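Side-chain contacts in uncharacterized protein (Leptospirillum rubarum, PDB 3OMD), which is of unknown function and belongs to the DUF5069 family, folded here as a single, mainly helical chain without strands: residues S118-D121 and R127-I130; D121-G126 and D138-R143; D114-V119 and V134-L139. One frame throughout, in Å; residues are numbered along the deposited sequence.

All three contacts fasten helix 110-123 to the chain that follows it, and their centres lie 6 to 7 Å from one another. Contact 3 comes first along helix 110-123 and pairs its middle with helix 133-140. Contact 1 follows one turn on, where the helix meets the loop 127-130 that leads into helix 133-140, and contact 2 joins the C-terminal ends of both helices. Side chains of neighbouring contacts touch, as where R120 CG meets L139 CD2 at 4.1 Å. Together they make one continuous interface near the C-terminus, buried at contact 3 and reaching the surface at contact 2, between helices that run in broadly the same direction, 15 to 20 Å from the chain's centre.

Contact 1: S118-D121 and R127-I130; sequences SVRD and RTDI
The guanidinium of R120 meets segment 127-130 with one face and with its edge. Over that face lies T128 CA, 3.8 Å above the plane and displaced toward the rim. At the edge, NH1 gives a hydrogen bond of 2.9 Å to I130 O, which lies in the guanidinium plane; the N-H...O angle is 151°, and the donor is tilted from the carbonyl plane by 22°. D121 OD1 occupies another part of the same edge, held by weak bonds from NE and NH2 of R120 within a salt bridge. These in-plane partners are likely to limit rotation of the group, the I130 bond more than the weak D121 ones. CG stands anti to the backbone N of R120, and the chain bends at chi3 (52°), which swings the guanidinium so that NH1 faces I130 O and one face lies against T128 CA. Nearer its own backbone, the R120 chain runs against both backbone and side chain: CD is 3.1 Å from R127 O and 4.1 Å from I130 CB.

The second guanidinium, that of R127, has I130 CD1 over the centre of one face, 3.7 Å above the plane. Its edge faces D129 in a side-on pair, with NE bonded to OD1 and NH2 to OD2 at 2.8 Å, each oxygen using its syn lone pair. The C-terminal carboxylate of V145 forms a further salt bridge with R127 NH1. The R127-D129 pair lies within a type I beta turn from R127 to I130, linking its first and third residues; I130 N to R127 O closes the turn.

The turn belongs to the loop between helix 110-123 and helix 133-140. R120 reaches it from the first helix and also touches L136 of the second, while I130 packs on K135 at its start.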
ATOM      1  N   SER A 118      -9.611 -17.841   6.305  0.50 16.87           N
ATOM      2  CA  SER A 118     -10.808 -17.976   5.473  0.50 17.91           C
ATOM      3  C   SER A 118     -10.613 -17.306   4.106  0.50 18.26           C
ATOM      4  O   SER A 118     -11.052 -17.835   3.075  0.50 19.19           O
ATOM      5  CB  SER A 118     -11.994 -17.375   6.191  0.50 17.98           C
ATOM      6  OG  SER A 118     -13.155 -17.595   5.436  0.50 17.64           O
ATOM      7  N   VAL A 119      -9.978 -16.134   4.097  1.00 17.49           N
ATOM      8  CA  VAL A 119      -9.683 -15.451   2.823  1.00 17.52           C
ATOM      9  C   VAL A 119      -8.703 -16.285   2.019  1.00 18.86           C
ATOM     10  O   VAL A 119      -8.928 -16.564   0.836  1.00 19.47           O
ATOM     11  CB  VAL A 119      -9.087 -14.047   3.063  1.00 16.80           C
ATOM     12  CG1 VAL A 119      -8.687 -13.413   1.718  1.00 17.41           C
ATOM     13  CG2 VAL A 119     -10.137 -13.177   3.743  1.00 18.62           C
ATOM     14  N   ARG A 120      -7.618 -16.680   2.670  1.00 18.68           N
ATOM     15  CA  ARG A 120      -6.576 -17.396   1.953  1.00 20.47           C
ATOM     16  C   ARG A 120      -7.097 -18.715   1.405  1.00 22.65           C
ATOM     17  O   ARG A 120      -6.761 -19.117   0.287  1.00 23.95           O
ATOM     18  CB  ARG A 120      -5.425 -17.682   2.865  1.00 19.98           C
ATOM     19  CG  ARG A 120      -4.186 -18.152   2.094  1.00 23.70           C
ATOM     20  CD  ARG A 120      -3.254 -18.877   3.010  1.00 25.58           C
ATOM     21  NE  ARG A 120      -3.894 -19.950   3.782  1.00 25.95           N
ATOM     22  CZ  ARG A 120      -3.455 -20.292   4.991  1.00 25.34           C
ATOM     23  NH1 ARG A 120      -2.409 -19.661   5.519  1.00 25.68           N
ATOM     24  NH2 ARG A 120      -4.067 -21.217   5.697  1.00 26.50           N
ATOM     25  N   ASP A 121      -7.895 -19.408   2.198  1.00 22.56           N
ATOM     26  CA  ASP A 121      -8.401 -20.706   1.728  1.00 25.72           C
ATOM     27  C   ASP A 121      -9.344 -20.532   0.512  1.00 26.57           C
ATOM     28  O   ASP A 121      -9.421 -21.425  -0.362  1.00 28.04           O
ATOM     29  CB  ASP A 121      -9.048 -21.468   2.885  1.00 27.38           C
ATOM     30  CG  ASP A 121      -8.016 -21.996   3.927  1.00 28.97           C
ATOM     31  OD1 ASP A 121      -6.759 -21.921   3.743  1.00 31.53           O
ATOM     32  OD2 ASP A 121      -8.491 -22.459   4.990  1.00 33.35           O
ATOM     33  N   ARG A 127      -1.986 -23.137   0.240  1.00 28.86           N
ATOM     34  CA  ARG A 127      -0.882 -22.169   0.413  1.00 27.52           C
ATOM     35  C   ARG A 127      -0.699 -21.797   1.901  1.00 26.45           C
ATOM     36  O   ARG A 127      -0.803 -20.630   2.281  1.00 24.86           O
ATOM     37  CB  ARG A 127      -1.105 -20.918  -0.439  1.00 27.18           C
ATOM     38  CG  ARG A 127      -0.832 -21.117  -1.951  1.00 30.73           C
ATOM     39  CD  ARG A 127       0.515 -21.757  -2.294  1.00 33.95           C
ATOM     40  NE  ARG A 127       1.670 -20.996  -1.811  1.00 34.20           N
ATOM     41  CZ  ARG A 127       2.214 -19.959  -2.434  1.00 33.70           C
ATOM     42  NH1 ARG A 127       1.729 -19.530  -3.595  1.00 34.49           N
ATOM     43  NH2 ARG A 127       3.254 -19.345  -1.884  1.00 33.83           N
ATOM     44  N   THR A 128      -0.414 -22.801   2.729  1.00 27.55           N
ATOM     45  CA  THR A 128      -0.355 -22.614   4.185  1.00 27.89           C
ATOM     46  C   THR A 128       0.931 -21.868   4.571  1.00 27.36           C
ATOM     47  O   THR A 128       1.112 -21.443   5.717  1.00 28.47           O
ATOM     48  CB  THR A 128      -0.409 -23.963   4.930  1.00 29.80           C
ATOM     49  OG1 THR A 128       0.596 -24.827   4.391  1.00 33.18           O
ATOM     50  CG2 THR A 128      -1.784 -24.608   4.781  1.00 31.26           C
ATOM     51  N   ASP A 129       1.799 -21.677   3.592  1.00 26.75           N
ATOM     52  CA  ASP A 129       3.024 -20.893   3.774  1.00 26.58           C
ATOM     53  C   ASP A 129       2.771 -19.392   3.742  1.00 25.14           C
ATOM     54  O   ASP A 129       3.661 -18.605   4.085  1.00 26.26           O
ATOM     55  CB  ASP A 129       4.034 -21.262   2.694  1.00 28.19           C
ATOM     56  CG  ASP A 129       3.518 -20.989   1.289  1.00 28.72           C
ATOM     57  OD1 ASP A 129       2.488 -21.573   0.889  1.00 31.28           O
ATOM     58  OD2 ASP A 129       4.146 -20.184   0.581  1.00 33.20           O
ATOM     59  N   ILE A 130       1.590 -18.989   3.279  1.00 23.00           N
ATOM     60  CA  ILE A 130       1.253 -17.554   3.203  1.00 21.29           C
ATOM     61  C   ILE A 130       0.600 -17.158   4.512  1.00 20.87           C
ATOM     62  O   ILE A 130      -0.509 -17.613   4.796  1.00 20.43           O
ATOM     63  CB  ILE A 130       0.343 -17.237   1.963  1.00 20.98           C
ATOM     64  CG1 ILE A 130       1.153 -17.524   0.691  1.00 23.19           C
ATOM     65  CG2 ILE A 130      -0.169 -15.776   2.012  1.00 19.54           C
ATOM     66  CD1 ILE A 130       0.403 -17.251  -0.592  1.00 25.66           C
TER

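Contact 2: D121-G126 and D138-R143; sequences DSLAPG and DLEEKR
Apolar packing joins the two segments, with L123 and A124 on one and L139 and E140 on the other. L139 CD2 fits against both neighbours, 3.9 Å from L123 CB and 4.0 Å from A124 CB, and L139 CD1 also reaches the alanine methyl. With CG of L139 anti to its backbone N (chi1 177°), the leucine fork extends toward helix 110-123. L123 CD1 rests on the shaft of E140, 3.6 Å from CB, and the two side chains cross at about a right angle. E140 bends at chi2, and its OE1 lies 3.8 Å from L123 CD1 in van der Waals contact.

No charged pair crosses between the two segments; within 138-143, R143 NH1 bridges two carboxylates, bonding to E141 OE1 at 2.8 Å and to D138 OD1 at 2.9 Å. The glutamate oxygen uses its anti lone pair and is near the guanidinium plane, whereas D138 OD1 is met nearly along its C-O axis and is tilted 18° from that plane. R28 adds a second positive charge at E141 OE1, and S15 OG bonds to D138 OD1, so this network ties the helix end to the N-terminal part of the chain.

Backbone bonds R143 N to D138 O and K142 N to L139 O, with K142 at positive phi, define a Schellman motif terminating helix 133-140.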
ATOM      1  N   ASP A 121      -7.895 -19.408   2.198  1.00 22.56           N
ATOM      2  CA  ASP A 121      -8.401 -20.706   1.728  1.00 25.72           C
ATOM      3  C   ASP A 121      -9.344 -20.532   0.512  1.00 26.57           C
ATOM      4  O   ASP A 121      -9.421 -21.425  -0.362  1.00 28.04           O
ATOM      5  CB  ASP A 121      -9.048 -21.468   2.885  1.00 27.38           C
ATOM      6  CG  ASP A 121      -8.016 -21.996   3.927  1.00 28.97           C
ATOM      7  OD1 ASP A 121      -6.759 -21.921   3.743  1.00 31.53           O
ATOM      8  OD2 ASP A 121      -8.491 -22.459   4.990  1.00 33.35           O
ATOM      9  N   SER A 122     -10.056 -19.407   0.444  1.00 26.21           N
ATOM     10  CA  SER A 122     -10.923 -19.121  -0.719  1.00 27.72           C
ATOM     11  C   SER A 122     -10.129 -18.822  -1.982  1.00 27.50           C
ATOM     12  O   SER A 122     -10.610 -19.051  -3.095  1.00 30.58           O
ATOM     13  CB  SER A 122     -11.926 -17.986  -0.441  1.00 27.46           C
ATOM     14  OG  SER A 122     -11.303 -16.680  -0.457  1.00 30.28           O
ATOM     15  N   LEU A 123      -8.907 -18.339  -1.825  1.00 25.97           N
ATOM     16  CA  LEU A 123      -8.079 -17.960  -2.975  1.00 26.10           C
ATOM     17  C   LEU A 123      -7.164 -19.080  -3.399  1.00 27.40           C
ATOM     18  O   LEU A 123      -7.001 -19.323  -4.599  1.00 28.96           O
ATOM     19  CB  LEU A 123      -7.226 -16.723  -2.635  1.00 25.25           C
ATOM     20  CG  LEU A 123      -7.935 -15.384  -2.406  1.00 25.14           C
ATOM     21  CD1 LEU A 123      -6.975 -14.411  -1.741  1.00 24.86           C
ATOM     22  CD2 LEU A 123      -8.466 -14.794  -3.682  1.00 29.61           C
ATOM     23  N   ALA A 124      -6.543 -19.747  -2.426  1.00 26.23           N
ATOM     24  CA  ALA A 124      -5.530 -20.756  -2.738  1.00 27.80           C
ATOM     25  C   ALA A 124      -5.367 -21.695  -1.547  1.00 27.98           C
ATOM     26  O   ALA A 124      -4.468 -21.510  -0.705  1.00 26.52           O
ATOM     27  CB  ALA A 124      -4.229 -20.112  -3.124  1.00 27.94           C
ATOM     28  N   PRO A 125      -6.221 -22.709  -1.402  0.50 28.96           N
ATOM     29  CA  PRO A 125      -6.159 -23.328  -0.064  0.50 28.86           C
ATOM     30  C   PRO A 125      -4.906 -24.170   0.252  0.50 29.26           C
ATOM     31  O   PRO A 125      -4.693 -24.542   1.401  0.50 29.65           O
ATOM     32  CB  PRO A 125      -7.413 -24.211  -0.033  0.50 29.73           C
ATOM     33  CG  PRO A 125      -7.751 -24.458  -1.465  0.50 30.73           C
ATOM     34  CD  PRO A 125      -7.363 -23.193  -2.191  0.50 30.14           C
ATOM     35  N   GLY A 126      -4.090 -24.460  -0.757  0.50 29.66           N
ATOM     36  CA  GLY A 126      -2.881 -25.255  -0.556  0.50 30.29           C
ATOM     37  C   GLY A 126      -1.716 -24.409  -0.061  0.50 29.60           C
ATOM     38  O   GLY A 126      -0.593 -24.902   0.087  0.50 30.25           O
ATOM     39  N   ASP A 138      -0.963  -9.788  -2.401  1.00 13.87           N
ATOM     40  CA  ASP A 138      -0.412 -10.179  -3.707  1.00 14.84           C
ATOM     41  C   ASP A 138      -1.135 -11.406  -4.249  1.00 15.75           C
ATOM     42  O   ASP A 138      -1.329 -11.522  -5.464  1.00 16.14           O
ATOM     43  CB  ASP A 138       1.091 -10.464  -3.605  1.00 16.22           C
ATOM     44  CG  ASP A 138       1.943  -9.240  -3.800  1.00 18.10           C
ATOM     45  OD1 ASP A 138       1.447  -8.197  -4.272  1.00 17.10           O
ATOM     46  OD2 ASP A 138       3.144  -9.367  -3.496  1.00 20.52           O
ATOM     47  N   LEU A 139      -1.485 -12.349  -3.365  1.00 15.08           N
ATOM     48  CA  LEU A 139      -2.184 -13.561  -3.826  1.00 16.55           C
ATOM     49  C   LEU A 139      -3.538 -13.175  -4.419  1.00 16.44           C
ATOM     50  O   LEU A 139      -3.883 -13.648  -5.530  1.00 18.49           O
ATOM     51  CB  LEU A 139      -2.368 -14.526  -2.639  1.00 16.83           C
ATOM     52  CG  LEU A 139      -3.145 -15.813  -2.922  1.00 18.19           C
ATOM     53  CD1 LEU A 139      -2.277 -16.695  -3.786  1.00 22.04           C
ATOM     54  CD2 LEU A 139      -3.470 -16.512  -1.597  1.00 21.56           C
ATOM     55  N   GLU A 140      -4.294 -12.330  -3.702  1.00 16.49           N
ATOM     56  CA  GLU A 140      -5.623 -11.931  -4.180  1.00 17.65           C
ATOM     57  C   GLU A 140      -5.502 -11.156  -5.503  1.00 17.69           C
ATOM     58  O   GLU A 140      -6.415 -11.220  -6.365  1.00 19.69           O
ATOM     59  CB  GLU A 140      -6.368 -11.105  -3.128  1.00 18.47           C
ATOM     60  CG  GLU A 140      -7.748 -10.617  -3.622  1.00 22.80           C
ATOM     61  CD  GLU A 140      -8.890 -10.589  -2.579  1.00 26.44           C
ATOM     62  OE1 GLU A 140      -8.720 -11.002  -1.410  1.00 26.39           O
ATOM     63  OE2 GLU A 140     -10.015 -10.152  -2.968  1.00 31.51           O
ATOM     64  N   GLU A 141      -4.396 -10.412  -5.654  1.00 16.36           N
ATOM     65  CA  GLU A 141      -4.198  -9.559  -6.827  1.00 16.17           C
ATOM     66  C   GLU A 141      -3.394 -10.284  -7.929  1.00 18.37           C
ATOM     67  O   GLU A 141      -2.820  -9.676  -8.841  1.00 19.21           O
ATOM     68  CB  GLU A 141      -3.535  -8.248  -6.413  1.00 15.46           C
ATOM     69  CG  GLU A 141      -4.530  -7.405  -5.576  1.00 14.03           C
ATOM     70  CD  GLU A 141      -3.976  -6.154  -5.010  1.00 14.76           C
ATOM     71  OE1 GLU A 141      -2.739  -5.906  -5.047  1.00 14.48           O
ATOM     72  OE2 GLU A 141      -4.816  -5.415  -4.446  1.00 15.60           O
ATOM     73  N   LYS A 142      -3.385 -11.611  -7.832  1.00 19.40           N
ATOM     74  CA  LYS A 142      -2.922 -12.496  -8.934  1.00 22.13           C
ATOM     75  C   LYS A 142      -1.440 -12.325  -9.292  1.00 22.40           C
ATOM     76  O   LYS A 142      -1.030 -12.526 -10.451  1.00 25.19           O
ATOM     77  CB  LYS A 142      -3.830 -12.350 -10.185  1.00 23.69           C
ATOM     78  CG  LYS A 142      -5.314 -12.554  -9.882  1.00 27.08           C
ATOM     79  CD  LYS A 142      -6.145 -12.387 -11.165  1.00 34.62           C
ATOM     80  CE  LYS A 142      -7.614 -12.694 -10.887  1.00 38.65           C
ATOM     81  NZ  LYS A 142      -8.320 -13.026 -12.159  1.00 43.71           N
ATOM     82  N   ARG A 143      -0.625 -11.995  -8.290  1.00 20.69           N
ATOM     83  CA  ARG A 143       0.827 -11.909  -8.473  1.00 21.66           C
ATOM     84  C   ARG A 143       1.467 -13.169  -7.949  1.00 24.41           C
ATOM     85  O   ARG A 143       0.882 -13.825  -7.071  1.00 24.70           O
ATOM     86  CB  ARG A 143       1.418 -10.707  -7.706  1.00 19.85           C
ATOM     87  CG  ARG A 143       0.839  -9.407  -8.154  1.00 20.60           C
ATOM     88  CD  ARG A 143       1.626  -8.221  -7.648  1.00 17.55           C
ATOM     89  NE  ARG A 143       0.878  -7.041  -8.077  1.00 17.86           N
ATOM     90  CZ  ARG A 143      -0.099  -6.473  -7.364  1.00 16.35           C
ATOM     91  NH1 ARG A 143      -0.348  -6.840  -6.099  1.00 17.58           N
ATOM     92  NH2 ARG A 143      -0.771  -5.489  -7.917  1.00 17.80           N
TER

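Contact 3: D114-V119 and V134-L139; sequences DYFRSV and VKLLDL
L136 lies over the ring of F116, its CD2 methyl 4.1 Å from the ring centroid and 24° off the normal, a CH-pi contact over the face. The methyl is displaced toward the rim, closest to CD1 and CE1, and L136 CB continues the contact at 3.9 Å from F116 CE1. The two side chains run past each other in opposite directions. Both have CG anti to their own backbone N (chi1 180° for F116, -173° for L136), which sends ring and fork across the gap from either helix.

V119, one turn further along, meets the same methyl obliquely: its CG1 lies 3.8 Å from L136 CD2, which is thus gripped between the phenyl face and the valine. Replacing F116 by an alanine is likely to leave the L136 methyl without its aromatic face, open a gap over L136 and take from W133 its edge-to-face partner.

W133 meets the F116 ring edge-to-face, and P107 packs on F116 from a loop. L136 in turn reaches R120 and L123 along helix 110-123, while V119 touches E140. The buried contact therefore fills the middle of the interface between helix 110-123 and helix 133-140, continuing toward the C-terminal ends of both.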
ATOM      1  N   ASP A 114      -8.485 -16.322  12.162  1.00 15.59           N
ATOM      2  CA  ASP A 114      -9.585 -17.065  11.502  1.00 16.64           C
ATOM      3  C   ASP A 114      -9.994 -16.398  10.189  1.00 16.58           C
ATOM      4  O   ASP A 114     -10.170 -17.072   9.162  1.00 17.07           O
ATOM      5  CB  ASP A 114     -10.789 -17.204  12.436  1.00 17.07           C
ATOM      6  CG  ASP A 114     -10.521 -18.106  13.619  1.00 21.44           C
ATOM      7  OD1 ASP A 114      -9.550 -18.903  13.591  1.00 23.58           O
ATOM      8  OD2 ASP A 114     -11.299 -17.982  14.608  1.00 24.75           O
ATOM      9  N   TYR A 115     -10.124 -15.074  10.209  1.00 15.01           N
ATOM     10  CA  TYR A 115     -10.502 -14.329   9.007  1.00 14.95           C
ATOM     11  C   TYR A 115      -9.435 -14.496   7.912  1.00 15.05           C
ATOM     12  O   TYR A 115      -9.763 -14.819   6.747  1.00 14.47           O
ATOM     13  CB  TYR A 115     -10.732 -12.849   9.377  1.00 14.86           C
ATOM     14  CG  TYR A 115     -10.886 -11.947   8.195  1.00 13.94           C
ATOM     15  CD1 TYR A 115     -11.758 -12.262   7.154  1.00 14.25           C
ATOM     16  CD2 TYR A 115     -10.146 -10.753   8.115  1.00 16.26           C
ATOM     17  CE1 TYR A 115     -11.906 -11.405   6.050  1.00 15.41           C
ATOM     18  CE2 TYR A 115     -10.310  -9.896   7.032  1.00 16.95           C
ATOM     19  CZ  TYR A 115     -11.171 -10.237   6.000  1.00 16.77           C
ATOM     20  OH  TYR A 115     -11.305  -9.388   4.916  1.00 18.95           O
ATOM     21  N   PHE A 116      -8.166 -14.263   8.287  1.00 15.12           N
ATOM     22  CA  PHE A 116      -7.055 -14.386   7.314  1.00 14.17           C
ATOM     23  C   PHE A 116      -7.101 -15.752   6.633  1.00 15.80           C
ATOM     24  O   PHE A 116      -7.026 -15.865   5.393  1.00 15.97           O
ATOM     25  CB  PHE A 116      -5.729 -14.236   8.082  1.00 13.77           C
ATOM     26  CG  PHE A 116      -4.494 -14.339   7.224  1.00 14.10           C
ATOM     27  CD1 PHE A 116      -3.838 -13.176   6.804  1.00 14.51           C
ATOM     28  CD2 PHE A 116      -4.008 -15.564   6.825  1.00 16.78           C
ATOM     29  CE1 PHE A 116      -2.670 -13.260   6.000  1.00 15.49           C
ATOM     30  CE2 PHE A 116      -2.851 -15.660   6.029  1.00 17.58           C
ATOM     31  CZ  PHE A 116      -2.195 -14.492   5.602  1.00 16.87           C
ATOM     32  N   ARG A 117      -7.264 -16.793   7.433  1.00 15.63           N
ATOM     33  CA  ARG A 117      -7.243 -18.137   6.840  1.00 17.17           C
ATOM     34  C   ARG A 117      -8.466 -18.417   5.956  1.00 17.34           C
ATOM     35  O   ARG A 117      -8.345 -19.117   4.955  1.00 18.97           O
ATOM     36  CB  ARG A 117      -7.072 -19.199   7.918  1.00 18.50           C
ATOM     37  CG  ARG A 117      -5.654 -19.080   8.540  1.00 20.27           C
ATOM     38  CD  ARG A 117      -5.464 -20.158   9.586  1.00 23.50           C
ATOM     39  NE  ARG A 117      -6.352 -19.899  10.704  1.00 23.90           N
ATOM     40  CZ  ARG A 117      -6.559 -20.741  11.716  1.00 25.93           C
ATOM     41  NH1 ARG A 117      -5.929 -21.918  11.753  1.00 26.51           N
ATOM     42  NH2 ARG A 117      -7.387 -20.397  12.698  1.00 26.10           N
ATOM     43  N   SER A 118      -9.611 -17.841   6.305  0.50 16.87           N
ATOM     44  CA  SER A 118     -10.808 -17.976   5.473  0.50 17.91           C
ATOM     45  C   SER A 118     -10.613 -17.306   4.106  0.50 18.26           C
ATOM     46  O   SER A 118     -11.052 -17.835   3.075  0.50 19.19           O
ATOM     47  CB  SER A 118     -11.994 -17.375   6.191  0.50 17.98           C
ATOM     48  OG  SER A 118     -13.155 -17.595   5.436  0.50 17.64           O
ATOM     49  N   VAL A 119      -9.978 -16.134   4.097  1.00 17.49           N
ATOM     50  CA  VAL A 119      -9.683 -15.451   2.823  1.00 17.52           C
ATOM     51  C   VAL A 119      -8.703 -16.285   2.019  1.00 18.86           C
ATOM     52  O   VAL A 119      -8.928 -16.564   0.836  1.00 19.47           O
ATOM     53  CB  VAL A 119      -9.087 -14.047   3.063  1.00 16.80           C
ATOM     54  CG1 VAL A 119      -8.687 -13.413   1.718  1.00 17.41           C
ATOM     55  CG2 VAL A 119     -10.137 -13.177   3.743  1.00 18.62           C
ATOM     56  N   VAL A 134       0.619  -8.761   3.674  1.00 12.80           N
ATOM     57  CA  VAL A 134       1.043  -8.222   2.364  1.00 14.21           C
ATOM     58  C   VAL A 134       1.153  -9.343   1.324  1.00 13.46           C
ATOM     59  O   VAL A 134       0.943  -9.106   0.123  1.00 14.32           O
ATOM     60  CB  VAL A 134       2.307  -7.359   2.446  1.00 15.01           C
ATOM     61  CG1 VAL A 134       2.037  -6.152   3.351  1.00 19.41           C
ATOM     62  CG2 VAL A 134       3.540  -8.149   2.838  1.00 17.45           C
ATOM     63  N   LYS A 135       1.464 -10.559   1.761  1.00 13.96           N
ATOM     64  CA  LYS A 135       1.519 -11.680   0.803  1.00 14.73           C
ATOM     65  C   LYS A 135       0.120 -12.092   0.404  1.00 15.12           C
ATOM     66  O   LYS A 135      -0.127 -12.461  -0.759  1.00 15.24           O
ATOM     67  CB  LYS A 135       2.300 -12.869   1.362  1.00 16.61           C
ATOM     68  CG  LYS A 135       3.808 -12.716   1.223  1.00 22.89           C
ATOM     69  CD  LYS A 135       4.516 -14.071   1.326  1.00 29.83           C
ATOM     70  CE  LYS A 135       6.023 -13.978   1.106  1.00 35.36           C
ATOM     71  NZ  LYS A 135       6.434 -13.408  -0.221  1.00 38.02           N
ATOM     72  N   LEU A 136      -0.821 -12.018   1.340  1.00 14.53           N
ATOM     73  CA  LEU A 136      -2.214 -12.323   0.998  1.00 14.62           C
ATOM     74  C   LEU A 136      -2.741 -11.334  -0.070  1.00 14.66           C
ATOM     75  O   LEU A 136      -3.446 -11.729  -1.004  1.00 14.79           O
ATOM     76  CB  LEU A 136      -3.093 -12.306   2.261  1.00 14.78           C
ATOM     77  CG  LEU A 136      -4.533 -12.777   2.027  1.00 15.21           C
ATOM     78  CD1 LEU A 136      -4.533 -14.241   1.564  1.00 19.66           C
ATOM     79  CD2 LEU A 136      -5.308 -12.622   3.349  1.00 18.19           C
ATOM     80  N   LEU A 137      -2.409 -10.044   0.081  1.00 13.40           N
ATOM     81  CA  LEU A 137      -2.808  -9.058  -0.932  1.00 13.37           C
ATOM     82  C   LEU A 137      -2.249  -9.437  -2.310  1.00 14.26           C
ATOM     83  O   LEU A 137      -2.973  -9.347  -3.308  1.00 15.06           O
ATOM     84  CB  LEU A 137      -2.330  -7.663  -0.530  1.00 12.63           C
ATOM     85  CG  LEU A 137      -3.096  -7.028   0.638  1.00 12.85           C
ATOM     86  CD1 LEU A 137      -2.385  -5.773   1.112  1.00 14.98           C
ATOM     87  CD2 LEU A 137      -4.521  -6.677   0.214  1.00 15.77           C
ATOM     88  N   ASP A 138      -0.963  -9.788  -2.401  1.00 13.87           N
ATOM     89  CA  ASP A 138      -0.412 -10.179  -3.707  1.00 14.84           C
ATOM     90  C   ASP A 138      -1.135 -11.406  -4.249  1.00 15.75           C
ATOM     91  O   ASP A 138      -1.329 -11.522  -5.464  1.00 16.14           O
ATOM     92  CB  ASP A 138       1.091 -10.464  -3.605  1.00 16.22           C
ATOM     93  CG  ASP A 138       1.943  -9.240  -3.800  1.00 18.10           C
ATOM     94  OD1 ASP A 138       1.447  -8.197  -4.272  1.00 17.10           O
ATOM     95  OD2 ASP A 138       3.144  -9.367  -3.496  1.00 20.52           O
ATOM     96  N   LEU A 139      -1.485 -12.349  -3.365  1.00 15.08           N
ATOM     97  CA  LEU A 139      -2.184 -13.561  -3.826  1.00 16.55           C
ATOM     98  C   LEU A 139      -3.538 -13.175  -4.419  1.00 16.44           C
ATOM     99  O   LEU A 139      -3.883 -13.648  -5.530  1.00 18.49           O
ATOM    100  CB  LEU A 139      -2.368 -14.526  -2.639  1.00 16.83           C
ATOM    101  CG  LEU A 139      -3.145 -15.813  -2.922  1.00 18.19           C
ATOM    102  CD1 LEU A 139      -2.277 -16.695  -3.786  1.00 22.04           C
ATOM    103  CD2 LEU A 139      -3.470 -16.512  -1.597  1.00 21.56           C
TER